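Local coordinates for glycoprotein (Chandipura virus, PDB 5MDM) that probably attaches the virus to host receptors and, triggered by endosomal acid, fuses the viral and endosomal membranes as a class III fusion glycoprotein, at residues Asn84-Leu96 / Gln155-Ile168. Sequence-based numbering, arbitrary orientation.
Sequences NIKPTRSDCDTAL and QSYCDTIHNSSVWI
R89 and Y157 meet because each turns CG beside its own backbone N (chi1 -63° and -56°). R89 then runs extended from CG to NE across one face of the Y157 ring. Its CD makes a CH-pi contact, 3.6 Å from the ring centroid. The guanidinium continues the overlap, tilted only 16° from the ring plane, with R89 NE 3.3 Å from Y157 CD2. D93, one helical turn on, takes the ring edge. Y157 OH donates to the syn lone pair of D93 OD2 at 2.6 Å, and Q172 is a second partner of the same hydroxyl.

Deeper in, the helix that starts at R89 rests on strand 165-168, the two axes 10.0 Å apart. C92 SG lies 3.5 Å from V166 CG2. The same methyl meets P87 CG tip to tip at 3.8 Å. I168 packs against C92 CB, and I168 CG2 lies alongside L96 CD2, the two side chains running in opposite directions. C92 is also tied by a disulfide to C59, on the strand that pairs with V166. Helix and sheet are thus joined covalently as well as by apolar contact.

At the end of strand 77-85, N84 CB touches S164 CB at 3.5 Å, beside H60, probably a pH sensor of the pre-fusion state. K86 reaches out, fully extended, to form a salt bridge with D159, though the modelled positions of these charged ends are doubtful.

The contact joins helix 89-101 to the sheet of the fusion domain. An apolar core round a disulfide is bordered by the Y157 contacts and a less certain salt bridge. The R89 chain over one face and the hydroxyl bond to D93 probably limit the rotation of the Y157 ring.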
loop_
_atom_site.group_PDB
_atom_site.type_symbol
_atom_site.label_atom_id
_atom_site.label_comp_id
_atom_site.label_asym_id
_atom_site.label_seq_id
_atom_site.Cartn_x
_atom_site.Cartn_y
_atom_site.Cartn_z
ATOM N N ASN A 84 -33.997 -26.152 -22.262
ATOM C CA ASN A 84 -32.621 -26.164 -21.788
ATOM C C ASN A 84 -32.018 -27.558 -21.892
ATOM O O ASN A 84 -32.605 -28.528 -21.417
ATOM C CB ASN A 84 -32.546 -25.675 -20.341
ATOM C CG ASN A 84 -32.824 -24.192 -20.210
ATOM O OD1 ASN A 84 -32.638 -23.426 -21.157
ATOM N ND2 ASN A 84 -33.269 -23.776 -19.031
ATOM N N ILE A 85 -30.855 -27.657 -22.529
ATOM C CA ILE A 85 -30.136 -28.926 -22.610
ATOM C C ILE A 85 -28.668 -28.733 -22.253
ATOM O O ILE A 85 -28.153 -27.616 -22.300
ATOM C CB ILE A 85 -30.230 -29.565 -24.013
ATOM C CG1 ILE A 85 -29.537 -28.683 -25.053
ATOM C CG2 ILE A 85 -31.679 -29.824 -24.392
ATOM C CD1 ILE A 85 -29.453 -29.316 -26.421
ATOM N N LYS A 86 -27.995 -29.820 -21.891
ATOM C CA LYS A 86 -26.574 -29.746 -21.580
ATOM C C LYS A 86 -25.757 -29.772 -22.862
ATOM O O LYS A 86 -25.906 -30.679 -23.680
ATOM C CB LYS A 86 -26.148 -30.888 -20.658
ATOM C CG LYS A 86 -24.685 -30.820 -20.252
ATOM C CD LYS A 86 -24.329 -31.899 -19.249
ATOM C CE LYS A 86 -22.862 -31.832 -18.890
ATOM N NZ LYS A 86 -22.497 -32.866 -17.885
ATOM N N PRO A 87 -24.892 -28.766 -23.044
ATOM C CA PRO A 87 -24.081 -28.656 -24.259
ATOM C C PRO A 87 -22.986 -29.707 -24.302
ATOM O O PRO A 87 -22.506 -30.142 -23.255
ATOM C CB PRO A 87 -23.456 -27.266 -24.131
ATOM C CG PRO A 87 -23.403 -27.018 -22.664
ATOM C CD PRO A 87 -24.625 -27.671 -22.095
ATOM N N THR A 88 -22.605 -30.116 -25.505
ATOM C CA THR A 88 -21.449 -30.979 -25.676
ATOM C C THR A 88 -20.212 -30.099 -25.599
ATOM O O THR A 88 -20.318 -28.872 -25.596
ATOM C CB THR A 88 -21.467 -31.697 -27.035
ATOM O OG1 THR A 88 -21.134 -30.767 -28.073
ATOM C CG2 THR A 88 -22.839 -32.293 -27.309
ATOM N N ARG A 89 -19.040 -30.719 -25.530
ATOM C CA ARG A 89 -17.803 -29.957 -25.511
ATOM C C ARG A 89 -17.605 -29.247 -26.847
ATOM O O ARG A 89 -17.110 -28.119 -26.896
ATOM C CB ARG A 89 -16.617 -30.869 -25.191
ATOM C CG ARG A 89 -16.689 -31.495 -23.806
ATOM C CD ARG A 89 -15.447 -32.311 -23.498
ATOM N NE ARG A 89 -15.356 -32.634 -22.076
ATOM C CZ ARG A 89 -14.295 -33.193 -21.500
ATOM N NH1 ARG A 89 -13.224 -33.491 -22.223
ATOM N NH2 ARG A 89 -14.302 -33.452 -20.199
ATOM N N SER A 90 -18.017 -29.907 -27.925
ATOM C CA SER A 90 -17.902 -29.345 -29.265
ATOM C C SER A 90 -18.749 -28.084 -29.418
ATOM O O SER A 90 -18.284 -27.071 -29.951
ATOM C CB SER A 90 -18.309 -30.381 -30.313
ATOM O OG SER A 90 -18.265 -29.831 -31.617
ATOM N N ASP A 91 -19.992 -28.160 -28.947
ATOM C CA ASP A 91 -20.916 -27.032 -28.989
ATOM C C ASP A 91 -20.304 -25.822 -28.294
ATOM O O ASP A 91 -20.267 -24.718 -28.846
ATOM C CB ASP A 91 -22.243 -27.397 -28.313
ATOM C CG ASP A 91 -23.012 -28.475 -29.064
ATOM O OD1 ASP A 91 -22.409 -29.164 -29.913
ATOM O OD2 ASP A 91 -24.220 -28.641 -28.797
ATOM N N CYS A 92 -19.815 -26.049 -27.079
ATOM C CA CYS A 92 -19.200 -24.993 -26.288
ATOM C C CYS A 92 -17.963 -24.410 -26.958
ATOM O O CYS A 92 -17.767 -23.201 -26.941
ATOM C CB CYS A 92 -18.853 -25.497 -24.888
ATOM S SG CYS A 92 -20.249 -25.475 -23.758
ATOM N N ASP A 93 -17.133 -25.269 -27.542
ATOM C CA ASP A 93 -15.922 -24.807 -28.216
ATOM C C ASP A 93 -16.251 -23.909 -29.407
ATOM O O ASP A 93 -15.727 -22.795 -29.523
ATOM C CB ASP A 93 -15.063 -25.994 -28.661
ATOM C CG ASP A 93 -14.420 -26.721 -27.493
ATOM O OD1 ASP A 93 -14.070 -26.053 -26.496
ATOM O OD2 ASP A 93 -14.264 -27.959 -27.572
ATOM N N THR A 94 -17.127 -24.397 -30.282
ATOM C CA THR A 94 -17.523 -23.645 -31.468
ATOM C C THR A 94 -18.158 -22.313 -31.083
ATOM O O THR A 94 -17.808 -21.264 -31.633
ATOM C CB THR A 94 -18.517 -24.440 -32.337
ATOM O OG1 THR A 94 -18.000 -25.752 -32.585
ATOM C CG2 THR A 94 -18.748 -23.735 -33.663
ATOM N N ALA A 95 -19.082 -22.360 -30.127
ATOM C CA ALA A 95 -19.805 -21.163 -29.704
ATOM C C ALA A 95 -18.904 -20.161 -28.994
ATOM O O ALA A 95 -19.127 -18.954 -29.073
ATOM C CB ALA A 95 -20.964 -21.538 -28.818
ATOM N N LEU A 96 -17.894 -20.667 -28.295
ATOM C CA LEU A 96 -16.950 -19.805 -27.599
ATOM C C LEU A 96 -16.033 -19.128 -28.603
ATOM O O LEU A 96 -15.713 -17.950 -28.458
ATOM C CB LEU A 96 -16.131 -20.596 -26.578
ATOM C CG LEU A 96 -15.174 -19.787 -25.703
ATOM C CD1 LEU A 96 -15.871 -18.551 -25.169
ATOM C CD2 LEU A 96 -14.663 -20.646 -24.563
ATOM N N GLN A 155 -11.412 -30.081 -14.825
ATOM C CA GLN A 155 -11.410 -30.341 -16.265
ATOM C C GLN A 155 -11.383 -29.055 -17.091
ATOM O O GLN A 155 -11.329 -27.953 -16.546
ATOM C CB GLN A 155 -12.629 -31.181 -16.661
ATOM C CG GLN A 155 -12.633 -32.593 -16.100
ATOM C CD GLN A 155 -11.635 -33.501 -16.790
ATOM O OE1 GLN A 155 -10.999 -33.115 -17.773
ATOM N NE2 GLN A 155 -11.495 -34.718 -16.278
ATOM N N SER A 156 -11.414 -29.204 -18.412
ATOM C CA SER A 156 -11.481 -28.055 -19.307
ATOM C C SER A 156 -12.918 -27.830 -19.757
ATOM O O SER A 156 -13.213 -26.894 -20.500
ATOM C CB SER A 156 -10.571 -28.256 -20.519
ATOM O OG SER A 156 -9.207 -28.158 -20.153
ATOM N N TYR A 157 -13.806 -28.709 -19.306
ATOM C CA TYR A 157 -15.231 -28.588 -19.581
ATOM C C TYR A 157 -15.987 -29.010 -18.328
ATOM O O TYR A 157 -16.451 -30.142 -18.228
ATOM C CB TYR A 157 -15.632 -29.476 -20.761
ATOM C CG TYR A 157 -14.850 -29.228 -22.038
ATOM C CD1 TYR A 157 -15.348 -28.395 -23.031
ATOM C CD2 TYR A 157 -13.617 -29.835 -22.253
ATOM C CE1 TYR A 157 -14.640 -28.171 -24.199
ATOM C CE2 TYR A 157 -12.903 -29.619 -23.419
ATOM C CZ TYR A 157 -13.419 -28.786 -24.387
ATOM O OH TYR A 157 -12.711 -28.567 -25.545
ATOM N N CYS A 158 -16.098 -28.097 -17.368
ATOM C CA CYS A 158 -16.671 -28.418 -16.064
ATOM C C CYS A 158 -18.193 -28.354 -16.042
ATOM O O CYS A 158 -18.794 -27.452 -16.623
ATOM C CB CYS A 158 -16.102 -27.488 -14.994
ATOM S SG CYS A 158 -14.334 -27.686 -14.713
ATOM N N ASP A 159 -18.810 -29.314 -15.358
ATOM C CA ASP A 159 -20.264 -29.355 -15.235
ATOM C C ASP A 159 -20.753 -28.490 -14.081
ATOM O O ASP A 159 -20.197 -28.523 -12.982
ATOM C CB ASP A 159 -20.758 -30.792 -15.056
ATOM C CG ASP A 159 -20.556 -31.637 -16.298
ATOM O OD1 ASP A 159 -20.403 -32.870 -16.166
ATOM O OD2 ASP A 159 -20.550 -31.068 -17.408
ATOM N N THR A 160 -21.799 -27.715 -14.341
ATOM C CA THR A 160 -22.389 -26.866 -13.318
ATOM C C THR A 160 -23.607 -27.542 -12.707
ATOM O O THR A 160 -23.950 -28.666 -13.072
ATOM C CB THR A 160 -22.823 -25.514 -13.893
ATOM O OG1 THR A 160 -23.842 -25.722 -14.880
ATOM C CG2 THR A 160 -21.640 -24.803 -14.529
ATOM N N ILE A 161 -24.261 -26.852 -11.780
ATOM C CA ILE A 161 -25.460 -27.387 -11.145
ATOM C C ILE A 161 -26.682 -27.255 -12.055
ATOM O O ILE A 161 -27.515 -28.160 -12.120
ATOM C CB ILE A 161 -25.730 -26.730 -9.774
ATOM C CG1 ILE A 161 -25.721 -25.204 -9.890
ATOM C CG2 ILE A 161 -24.693 -27.187 -8.759
ATOM C CD1 ILE A 161 -25.969 -24.486 -8.578
ATOM N N HIS A 162 -26.778 -26.133 -12.760
ATOM C CA HIS A 162 -27.856 -25.926 -13.717
ATOM C C HIS A 162 -27.660 -26.846 -14.914
ATOM O O HIS A 162 -26.575 -26.899 -15.493
ATOM C CB HIS A 162 -27.903 -24.467 -14.176
ATOM C CG HIS A 162 -28.104 -23.489 -13.060
ATOM N ND1 HIS A 162 -27.154 -23.263 -12.087
ATOM C CD2 HIS A 162 -29.145 -22.675 -12.765
ATOM C CE1 HIS A 162 -27.601 -22.354 -11.239
ATOM N NE2 HIS A 162 -28.806 -21.980 -11.628
ATOM N N ASN A 163 -28.713 -27.574 -15.272
ATOM C CA ASN A 163 -28.662 -28.530 -16.373
ATOM C C ASN A 163 -28.262 -27.879 -17.695
ATOM O O ASN A 163 -27.611 -28.499 -18.534
ATOM C CB ASN A 163 -30.017 -29.224 -16.530
ATOM C CG ASN A 163 -30.509 -29.848 -15.238
ATOM O OD1 ASN A 163 -29.996 -29.553 -14.158
ATOM N ND2 ASN A 163 -31.513 -30.714 -15.341
ATOM N N SER A 164 -28.648 -26.619 -17.861
ATOM C CA SER A 164 -28.456 -25.911 -19.122
ATOM C C SER A 164 -27.011 -25.490 -19.393
ATOM O O SER A 164 -26.561 -25.514 -20.539
ATOM C CB SER A 164 -29.375 -24.686 -19.181
ATOM O OG SER A 164 -29.147 -23.812 -18.088
ATOM N N SER A 165 -26.286 -25.106 -18.347
ATOM C CA SER A 165 -24.966 -24.503 -18.526
ATOM C C SER A 165 -23.797 -25.348 -18.024
ATOM O O SER A 165 -23.932 -26.122 -17.077
ATOM C CB SER A 165 -24.915 -23.125 -17.857
ATOM O OG SER A 165 -25.757 -22.200 -18.519
ATOM N N VAL A 166 -22.649 -25.190 -18.680
ATOM C CA VAL A 166 -21.386 -25.723 -18.173
ATOM C C VAL A 166 -20.365 -24.588 -18.088
ATOM O O VAL A 166 -20.686 -23.438 -18.388
ATOM C CB VAL A 166 -20.822 -26.861 -19.053
ATOM C CG1 VAL A 166 -21.825 -28.000 -19.165
ATOM C CG2 VAL A 166 -20.428 -26.338 -20.422
ATOM N N TRP A 167 -19.141 -24.903 -17.678
ATOM C CA TRP A 167 -18.105 -23.881 -17.550
ATOM C C TRP A 167 -16.823 -24.239 -18.295
ATOM O O TRP A 167 -16.278 -25.332 -18.136
ATOM C CB TRP A 167 -17.790 -23.608 -16.081
ATOM C CG TRP A 167 -16.823 -22.482 -15.885
ATOM C CD1 TRP A 167 -17.115 -21.150 -15.852
ATOM C CD2 TRP A 167 -15.406 -22.586 -15.693
ATOM N NE1 TRP A 167 -15.969 -20.417 -15.651
ATOM C CE2 TRP A 167 -14.906 -21.276 -15.551
ATOM C CE3 TRP A 167 -14.512 -23.660 -15.627
ATOM C CZ2 TRP A 167 -13.554 -21.011 -15.348
ATOM C CZ3 TRP A 167 -13.172 -23.393 -15.425
ATOM C CH2 TRP A 167 -12.707 -22.080 -15.287
ATOM N N ILE A 168 -16.347 -23.304 -19.109
ATOM C CA ILE A 168 -15.108 -23.489 -19.848
ATOM C C ILE A 168 -14.099 -22.438 -19.412
ATOM O O ILE A 168 -14.409 -21.250 -19.406
ATOM C CB ILE A 168 -15.332 -23.341 -21.361
ATOM C CG1 ILE A 168 -16.620 -24.044 -21.782
ATOM C CG2 ILE A 168 -14.144 -23.892 -22.131
ATOM C CD1 ILE A 168 -16.604 -25.532 -21.526
#